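Local coordinates for uncharacterized conserved protein YndB, AHSA1/START domain (Micromonospora chersina, PDB 6V04), which is of unknown function, but is encoded in the dynemicin biosynthetic locus and, as a START/Bet v1-like protein, may act on or bind an intermediate of that pathway, at residues A[79-84]-A[90-95]; A[107-112]-A[124-129]; A[200-205]-A[210-215]. All coordinates share one frame; numbering follows the deposited sequence.

Interaction 1: residues A[79-84]-A[90-95]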
# COMPACT_ATOMS: atom_id res chain seq x y z
N PHE A 79 9.01 -15.00 -1.70
CA PHE A 79 9.56 -13.84 -1.01
C PHE A 79 8.59 -13.36 0.06
O PHE A 79 7.43 -13.76 0.13
CB PHE A 79 9.90 -12.71 -2.00
CG PHE A 79 8.76 -12.29 -2.90
CD1 PHE A 79 8.53 -12.94 -4.11
CD2 PHE A 79 7.95 -11.22 -2.58
CE1 PHE A 79 7.49 -12.54 -4.94
CE2 PHE A 79 6.91 -10.83 -3.41
CZ PHE A 79 6.69 -11.49 -4.59
N ARG A 80 9.12 -12.51 0.94
CA ARG A 80 8.37 -11.87 2.00
C ARG A 80 8.43 -10.36 1.78
O ARG A 80 9.44 -9.84 1.30
CB ARG A 80 8.95 -12.24 3.36
CG ARG A 80 8.73 -13.69 3.71
CD ARG A 80 9.64 -14.13 4.83
NE ARG A 80 11.03 -14.27 4.38
CZ ARG A 80 12.05 -13.51 4.77
NH1 ARG A 80 11.88 -12.53 5.64
NH2 ARG A 80 13.26 -13.77 4.30
N TRP A 81 7.35 -9.65 2.11
CA TRP A 81 7.44 -8.21 1.95
C TRP A 81 6.60 -7.48 2.99
O TRP A 81 5.76 -8.06 3.68
CB TRP A 81 7.08 -7.81 0.52
CG TRP A 81 5.65 -7.89 0.04
CD1 TRP A 81 4.52 -8.12 0.76
CD2 TRP A 81 5.23 -7.69 -1.31
NE1 TRP A 81 3.42 -8.10 -0.07
CE2 TRP A 81 3.83 -7.82 -1.34
CE3 TRP A 81 5.91 -7.39 -2.50
CZ2 TRP A 81 3.09 -7.68 -2.52
CZ3 TRP A 81 5.17 -7.25 -3.67
CH2 TRP A 81 3.79 -7.38 -3.67
N SER A 82 6.86 -6.17 3.09
CA SER A 82 6.27 -5.29 4.08
C SER A 82 5.84 -4.01 3.38
O SER A 82 6.68 -3.28 2.84
CB SER A 82 7.28 -4.97 5.19
OG SER A 82 6.80 -3.95 6.05
N PHE A 83 4.53 -3.74 3.39
CA PHE A 83 4.01 -2.57 2.67
C PHE A 83 4.45 -1.29 3.37
O PHE A 83 4.27 -1.11 4.58
CB PHE A 83 2.49 -2.63 2.58
CG PHE A 83 1.89 -1.57 1.70
CD1 PHE A 83 2.36 -1.36 0.42
CD2 PHE A 83 0.82 -0.83 2.15
CE1 PHE A 83 1.80 -0.38 -0.38
CE2 PHE A 83 0.26 0.14 1.34
CZ PHE A 83 0.72 0.34 0.09
N LEU A 84 4.99 -0.37 2.58
CA LEU A 84 5.52 0.91 3.05
C LEU A 84 6.63 0.73 4.07
O LEU A 84 6.98 1.67 4.79
CB LEU A 84 4.40 1.80 3.63
CG LEU A 84 3.20 2.02 2.72
CD1 LEU A 84 2.12 2.78 3.51
CD2 LEU A 84 3.58 2.76 1.47
N CYS A 90 4.25 -10.31 4.90
CA CYS A 90 3.43 -11.22 4.11
C CYS A 90 4.32 -12.20 3.39
O CYS A 90 5.40 -11.84 2.92
CB CYS A 90 2.60 -10.47 3.08
SG CYS A 90 1.61 -9.17 3.79
N GLN A 91 3.88 -13.46 3.33
CA GLN A 91 4.52 -14.50 2.54
C GLN A 91 3.89 -14.51 1.16
O GLN A 91 2.69 -14.78 1.04
CB GLN A 91 4.34 -15.85 3.22
CG GLN A 91 5.29 -16.14 4.36
CD GLN A 91 6.62 -16.80 3.95
OE1 GLN A 91 7.49 -16.98 4.79
NE2 GLN A 91 6.78 -17.13 2.67
N VAL A 92 4.69 -14.25 0.12
CA VAL A 92 4.18 -14.13 -1.24
C VAL A 92 4.85 -15.19 -2.11
O VAL A 92 6.05 -15.44 -1.99
CB VAL A 92 4.41 -12.71 -1.82
CG1 VAL A 92 3.80 -12.58 -3.20
CG2 VAL A 92 3.80 -11.66 -0.88
N GLY A 93 4.05 -15.83 -2.96
CA GLY A 93 4.60 -16.76 -3.93
C GLY A 93 4.05 -16.49 -5.32
O GLY A 93 2.85 -16.25 -5.46
N TRP A 94 4.92 -16.48 -6.33
CA TRP A 94 4.52 -16.41 -7.73
C TRP A 94 4.98 -17.69 -8.38
O TRP A 94 6.19 -17.93 -8.48
CB TRP A 94 5.14 -15.20 -8.43
CG TRP A 94 4.70 -13.85 -7.99
CD1 TRP A 94 3.75 -13.54 -7.06
CD2 TRP A 94 5.21 -12.60 -8.48
NE1 TRP A 94 3.63 -12.17 -6.95
CE2 TRP A 94 4.53 -11.58 -7.80
CE3 TRP A 94 6.19 -12.26 -9.42
CZ2 TRP A 94 4.79 -10.23 -8.03
CZ3 TRP A 94 6.45 -10.92 -9.65
CH2 TRP A 94 5.74 -9.92 -8.96
N THR A 95 4.04 -18.53 -8.81
CA THR A 95 4.36 -19.87 -9.31
C THR A 95 3.82 -20.03 -10.72
O THR A 95 2.65 -19.73 -10.98
CB THR A 95 3.77 -20.94 -8.38
OG1 THR A 95 4.20 -20.66 -7.04
CG2 THR A 95 4.22 -22.34 -8.80
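The ring of Phe-79 does two jobs at once: it takes Val-92 under one face and drives its edge into the face of Trp-94. The setting is an antiparallel beta hairpin of the START/Bet v1-like (SRPBCC) fold, made by strands 76-83 and 90-98. Phe-79 pairs with Val-92 and Trp-81 with Cys-90, both as hydrogen-bonded pairs. The bond from Val-92 N to Phe-79 O is 2.8 Å long, and the one from Phe-79 N to Val-92 O is close to straight (174°). Arg-80 and Gln-91 form the non-hydrogen-bonded pair between them.

Phe-79, Trp-81, Cys-90 and Val-92 share one face of the sheet. Phe-79 CG stands between its backbone N and carbonyl carbon (chi1 54°), which tips the ring across the hairpin onto Val-92. Phe-79 CZ lies 3.4 Å from Val-92 CG1. The same corner of the ring meets the Trp-94 indole in a T-shaped pair, with planes at 85°. Replacing Phe-79 by an alanine would probably open a gap beside Val-92 and take this edge away from the Trp-94 face.

Arg-80 and Gln-91 lie side by side on the other face. Arg-80 CD packs 3.6 Å from Gln-91 OE1, but the guanidinium is held by salt bridges to Asp-69 and Glu-89. Val-92 also serves Trp-81: its CG2 sits over the indole in a CH-pi contact, 3.8 Å from the centroid of the five-membered ring.

Interaction 2: residues A[107-112]-A[124-129]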
# COMPACT_ATOMS: atom_id res chain seq x y z
N VAL A 107 -0.62 -16.71 -7.73
CA VAL A 107 -0.11 -15.83 -6.68
C VAL A 107 -0.71 -16.26 -5.36
O VAL A 107 -1.93 -16.35 -5.22
CB VAL A 107 -0.45 -14.36 -6.95
CG1 VAL A 107 0.05 -13.50 -5.78
CG2 VAL A 107 0.16 -13.89 -8.27
N ASP A 108 0.16 -16.53 -4.39
CA ASP A 108 -0.20 -16.76 -3.00
C ASP A 108 0.25 -15.58 -2.15
O ASP A 108 1.38 -15.11 -2.30
CB ASP A 108 0.48 -18.01 -2.45
CG ASP A 108 -0.00 -19.28 -3.11
OD1 ASP A 108 -1.21 -19.56 -3.06
OD2 ASP A 108 0.85 -20.01 -3.66
N ASP A 109 -0.62 -15.10 -1.26
CA ASP A 109 -0.28 -13.99 -0.37
C ASP A 109 -0.93 -14.28 0.98
O ASP A 109 -2.15 -14.23 1.09
CB ASP A 109 -0.75 -12.65 -0.95
CG ASP A 109 -0.38 -11.45 -0.09
OD1 ASP A 109 -0.18 -11.60 1.13
OD2 ASP A 109 -0.32 -10.31 -0.65
N SER A 110 -0.12 -14.63 1.99
CA SER A 110 -0.65 -14.91 3.31
C SER A 110 0.06 -14.09 4.36
O SER A 110 1.20 -13.63 4.18
CB SER A 110 -0.54 -16.41 3.63
OG SER A 110 0.79 -16.87 3.49
N CYS A 111 -0.65 -13.85 5.45
CA CYS A 111 -0.15 -13.08 6.57
C CYS A 111 -0.91 -13.49 7.82
O CYS A 111 -2.13 -13.29 7.89
CB CYS A 111 -0.30 -11.59 6.29
SG CYS A 111 0.31 -10.55 7.65
N PRO A 112 -0.24 -14.07 8.82
CA PRO A 112 -0.96 -14.53 10.01
C PRO A 112 -1.70 -13.39 10.69
O PRO A 112 -1.15 -12.31 10.90
CB PRO A 112 0.16 -15.10 10.89
CG PRO A 112 1.27 -15.40 9.96
CD PRO A 112 1.20 -14.36 8.88
N ALA A 124 -8.54 -8.01 -4.79
CA ALA A 124 -8.74 -7.09 -5.91
C ALA A 124 -7.42 -6.52 -6.39
O ALA A 124 -7.20 -6.37 -7.60
CB ALA A 124 -9.69 -5.96 -5.49
N GLY A 125 -6.51 -6.21 -5.45
CA GLY A 125 -5.21 -5.69 -5.83
C GLY A 125 -4.40 -6.66 -6.66
O GLY A 125 -3.80 -6.28 -7.67
N TRP A 126 -4.39 -7.93 -6.25
CA TRP A 126 -3.65 -8.93 -7.03
C TRP A 126 -4.33 -9.23 -8.36
O TRP A 126 -3.64 -9.52 -9.35
CB TRP A 126 -3.48 -10.21 -6.21
CG TRP A 126 -2.33 -10.14 -5.25
CD1 TRP A 126 -2.39 -10.21 -3.89
CD2 TRP A 126 -0.95 -9.99 -5.58
NE1 TRP A 126 -1.13 -10.10 -3.35
CE2 TRP A 126 -0.23 -9.97 -4.37
CE3 TRP A 126 -0.26 -9.87 -6.78
CZ2 TRP A 126 1.15 -9.83 -4.34
CZ3 TRP A 126 1.11 -9.74 -6.74
CH2 TRP A 126 1.80 -9.72 -5.53
N LEU A 127 -5.66 -9.16 -8.43
CA LEU A 127 -6.33 -9.34 -9.71
C LEU A 127 -5.97 -8.21 -10.67
O LEU A 127 -5.83 -8.44 -11.88
CB LEU A 127 -7.85 -9.41 -9.52
CG LEU A 127 -8.38 -10.74 -8.97
CD1 LEU A 127 -9.87 -10.62 -8.70
CD2 LEU A 127 -8.11 -11.87 -9.94
N ASP A 128 -5.82 -6.99 -10.14
CA ASP A 128 -5.37 -5.86 -10.95
C ASP A 128 -3.96 -6.11 -11.48
O ASP A 128 -3.69 -5.93 -12.67
CB ASP A 128 -5.46 -4.60 -10.09
CG ASP A 128 -4.83 -3.39 -10.73
OD1 ASP A 128 -3.59 -3.29 -10.72
OD2 ASP A 128 -5.59 -2.52 -11.22
N PHE A 129 -3.06 -6.57 -10.62
CA PHE A 129 -1.69 -6.78 -11.05
C PHE A 129 -1.59 -7.88 -12.10
O PHE A 129 -0.89 -7.72 -13.11
CB PHE A 129 -0.80 -7.09 -9.85
CG PHE A 129 -0.34 -5.87 -9.08
CD1 PHE A 129 0.13 -4.73 -9.75
CD2 PHE A 129 -0.37 -5.87 -7.71
CE1 PHE A 129 0.56 -3.63 -9.04
CE2 PHE A 129 0.06 -4.76 -6.99
CZ PHE A 129 0.53 -3.64 -7.66
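Trp-126 and Asp-109 make the polar part of this contact, a hydrogen bond between helix and sheet. The donor is the indole NE1 of Trp-126 and the acceptor is Asp-109 OD2, 2.8 Å away. The bond is nearly straight, with an angle of 172° at the hydrogen. The oxygen lies at the edge of the indole, almost in the ring plane, and uses its anti lone pair. The carboxylate is turned steeply against the ring, with the two planes 75° apart. Asp-109 CG is anti to the backbone N (chi1 -178°), which brings OD2 up to Trp-126 NE1. The other oxygen, OD1, forms a salt bridge with Arg-114.

The apolar part comes from Val-107, two residues earlier on the same strand, 103-110. Its CG1 methyl sits over the centre of one indole face in a CH-pi contact, 3.7 Å from the centroid of the six-membered ring. The methyl arrives almost along the ring normal. Val-107 CG1 is also 3.7 Å from Trp-126 CD2. One tryptophan is thus met over a face by Val-107 and at an edge by Asp-109. The indole of Trp-94 meets it too, with planes roughly perpendicular, and Val-16 of strand 14-20 touches it as well.

The contact anchors the long helix 116-139 of the START/Bet v1-like fold on the sheet it packs against. Trp-126, Val-107 and Asp-109 are all buried. The indole N-H and Arg-114 satisfy one carboxylate oxygen each, and the arginine would probably help to keep the acid ionised. A straight bond at the edge and a methyl over the face probably help to fix the position and tilt of the indole.

Interaction 3: residues A[200-205]-A[210-215]; sequences RDWQLD and LTFAVE
Arg-200 and Ala-213 are joined by backbone hydrogen bonds in both directions, with Ala-213 N to Arg-200 O at 2.8 Å. Gln-203 and Thr-211 do the same. Between these two pairs the register slips by one residue, a beta bulge on strand 196-205. Asp-201 has a positive phi here. Its carbonyl oxygen turns instead to a water, which donates to Asp-201 O at 2.6 Å. The same water is hydrogen-bonded to Thr-211 OG1 at 2.7 Å and bridges the strands at the bulge.

A weaker polar link lies at one end of the strand pair, where Arg-200 and Glu-215 form a salt bridge. NE of Arg-200 lies 2.9 Å from Glu-215 OE2, but the hydrogen bond is bent (122°) and weak. The guanidinium and carboxylate planes are almost perpendicular. Arg-200 is exposed and poorly ordered, so this bridge is probably a loose one.

Farther out, the side chains pack on the face that carries Trp-202, Leu-204, Leu-210 and Phe-212. Trp-202 CG is anti to the backbone N (chi1 177°), which lays the indole across Leu-210. The Leu-210 CD1 methyl stands almost on the ring normal, 3.5 Å from the centroid of the six-membered ring, in a CH-pi contact. Phe-212 runs alongside Trp-202. Their rings are nearly parallel (22°) but slid so far apart that they barely overlap, with Trp-202 CZ3 at 3.9 Å from Phe-212 CD2. Leu-204 CD1 touches Leu-210 CB. The indole N-H of Trp-202 is hydrogen-bonded to Glu-167.

This is a bulged antiparallel beta hairpin, formed by strands 196-205 and 209-214 within the second antiparallel sheet of the chain.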
# COMPACT_ATOMS: atom_id res chain seq x y z
N ARG A 200 -11.23 19.25 9.05
CA ARG A 200 -12.63 19.46 9.38
C ARG A 200 -13.26 18.15 9.84
O ARG A 200 -12.78 17.05 9.53
CB ARG A 200 -13.45 19.97 8.18
CG ARG A 200 -12.94 21.25 7.54
CD ARG A 200 -13.14 22.48 8.43
NE ARG A 200 -13.50 23.65 7.64
CZ ARG A 200 -13.28 24.91 8.00
NH1 ARG A 200 -12.67 25.19 9.15
NH2 ARG A 200 -13.65 25.91 7.21
N ASP A 201 -14.39 18.28 10.53
CA ASP A 201 -15.25 17.14 10.87
C ASP A 201 -14.50 16.06 11.66
O ASP A 201 -14.70 14.86 11.46
CB ASP A 201 -15.87 16.54 9.61
CG ASP A 201 -16.77 17.54 8.88
OD1 ASP A 201 -17.42 18.36 9.56
OD2 ASP A 201 -16.81 17.51 7.64
N TRP A 202 -13.67 16.49 12.61
CA TRP A 202 -12.99 15.54 13.49
C TRP A 202 -14.00 14.76 14.32
O TRP A 202 -14.81 15.36 15.03
CB TRP A 202 -12.03 16.30 14.40
CG TRP A 202 -11.29 15.49 15.43
CD1 TRP A 202 -11.70 15.21 16.70
CD2 TRP A 202 -9.99 14.90 15.28
NE1 TRP A 202 -10.74 14.46 17.35
CE2 TRP A 202 -9.68 14.26 16.50
CE3 TRP A 202 -9.07 14.84 14.24
CZ2 TRP A 202 -8.49 13.59 16.70
CZ3 TRP A 202 -7.88 14.17 14.44
CH2 TRP A 202 -7.60 13.55 15.65
N GLN A 203 -13.95 13.43 14.23
CA GLN A 203 -14.82 12.55 15.02
C GLN A 203 -13.99 11.38 15.53
O GLN A 203 -13.59 10.51 14.76
CB GLN A 203 -16.00 12.04 14.19
CG GLN A 203 -16.95 13.13 13.68
CD GLN A 203 -17.65 13.88 14.79
OE1 GLN A 203 -17.83 13.37 15.89
NE2 GLN A 203 -18.05 15.12 14.50
N LEU A 204 -13.75 11.35 16.84
CA LEU A 204 -12.94 10.30 17.44
C LEU A 204 -13.84 9.43 18.31
O LEU A 204 -14.48 9.93 19.24
CB LEU A 204 -11.80 10.89 18.26
CG LEU A 204 -10.95 9.89 19.05
CD1 LEU A 204 -10.33 8.85 18.12
CD2 LEU A 204 -9.87 10.61 19.83
N ASP A 205 -13.89 8.13 17.99
CA ASP A 205 -14.52 7.11 18.82
C ASP A 205 -13.37 6.43 19.56
O ASP A 205 -12.62 5.65 18.96
CB ASP A 205 -15.32 6.14 17.96
CG ASP A 205 -16.15 5.16 18.77
OD1 ASP A 205 -16.26 5.30 20.01
OD2 ASP A 205 -16.72 4.24 18.14
N LEU A 210 -11.38 6.81 14.01
CA LEU A 210 -11.21 8.25 13.88
C LEU A 210 -11.50 8.62 12.44
O LEU A 210 -10.95 8.00 11.53
CB LEU A 210 -9.79 8.66 14.27
CG LEU A 210 -9.33 10.06 13.85
CD1 LEU A 210 -10.15 11.12 14.56
CD2 LEU A 210 -7.86 10.22 14.15
N THR A 211 -12.37 9.60 12.23
CA THR A 211 -12.60 10.11 10.88
C THR A 211 -12.42 11.62 10.89
O THR A 211 -12.68 12.30 11.89
CB THR A 211 -13.98 9.74 10.33
OG1 THR A 211 -15.02 10.27 11.16
CG2 THR A 211 -14.14 8.24 10.28
N PHE A 212 -11.95 12.13 9.76
CA PHE A 212 -11.88 13.57 9.56
C PHE A 212 -11.69 13.82 8.07
O PHE A 212 -11.41 12.91 7.30
CB PHE A 212 -10.77 14.24 10.40
CG PHE A 212 -9.39 13.69 10.16
CD1 PHE A 212 -8.57 14.22 9.18
CD2 PHE A 212 -8.89 12.66 10.94
CE1 PHE A 212 -7.30 13.72 8.97
CE2 PHE A 212 -7.63 12.15 10.73
CZ PHE A 212 -6.82 12.68 9.75
N ALA A 213 -11.85 15.08 7.70
CA ALA A 213 -11.71 15.52 6.32
C ALA A 213 -10.53 16.47 6.25
O ALA A 213 -10.26 17.20 7.21
CB ALA A 213 -12.97 16.21 5.83
N VAL A 214 -9.81 16.43 5.14
CA VAL A 214 -8.74 17.39 4.87
C VAL A 214 -9.08 18.15 3.60
O VAL A 214 -9.24 17.56 2.53
CB VAL A 214 -7.37 16.71 4.77
CG1 VAL A 214 -6.29 17.75 4.53
CG2 VAL A 214 -7.07 15.92 6.03
N GLU A 215 -9.20 19.47 3.74
CA GLU A 215 -9.48 20.34 2.61
C GLU A 215 -8.21 20.55 1.80
O GLU A 215 -7.12 20.66 2.37
CB GLU A 215 -9.98 21.70 3.09
CG GLU A 215 -11.25 21.69 3.88
CD GLU A 215 -11.72 23.10 4.23
OE1 GLU A 215 -10.99 24.07 3.91
OE2 GLU A 215 -12.80 23.22 4.83
O HOH W 1 -15.68 12.73 10.27

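The three contacts follow one another along the chain, each closing before the next opens. Interactions 1 and 2 are neighbours, with centres 9 Å apart. They share one antiparallel sheet, in which strands 90-98 and 103-110 are adjacent. Gln-91 N probably bonds to Ser-110 O, and Trp-126 packs on both Trp-81 and Trp-94, so hairpin and helix meet in one aromatic cluster. Interaction 3 belongs to the other sheet, on the opposite side of the chain's centre, about 33 Å from interaction 1 and 30 Å from interaction 2, centre to centre. Both sheets have the strand order 1-7-6-5-4-3-2, consistent with two START/Bet v1-like units in one chain.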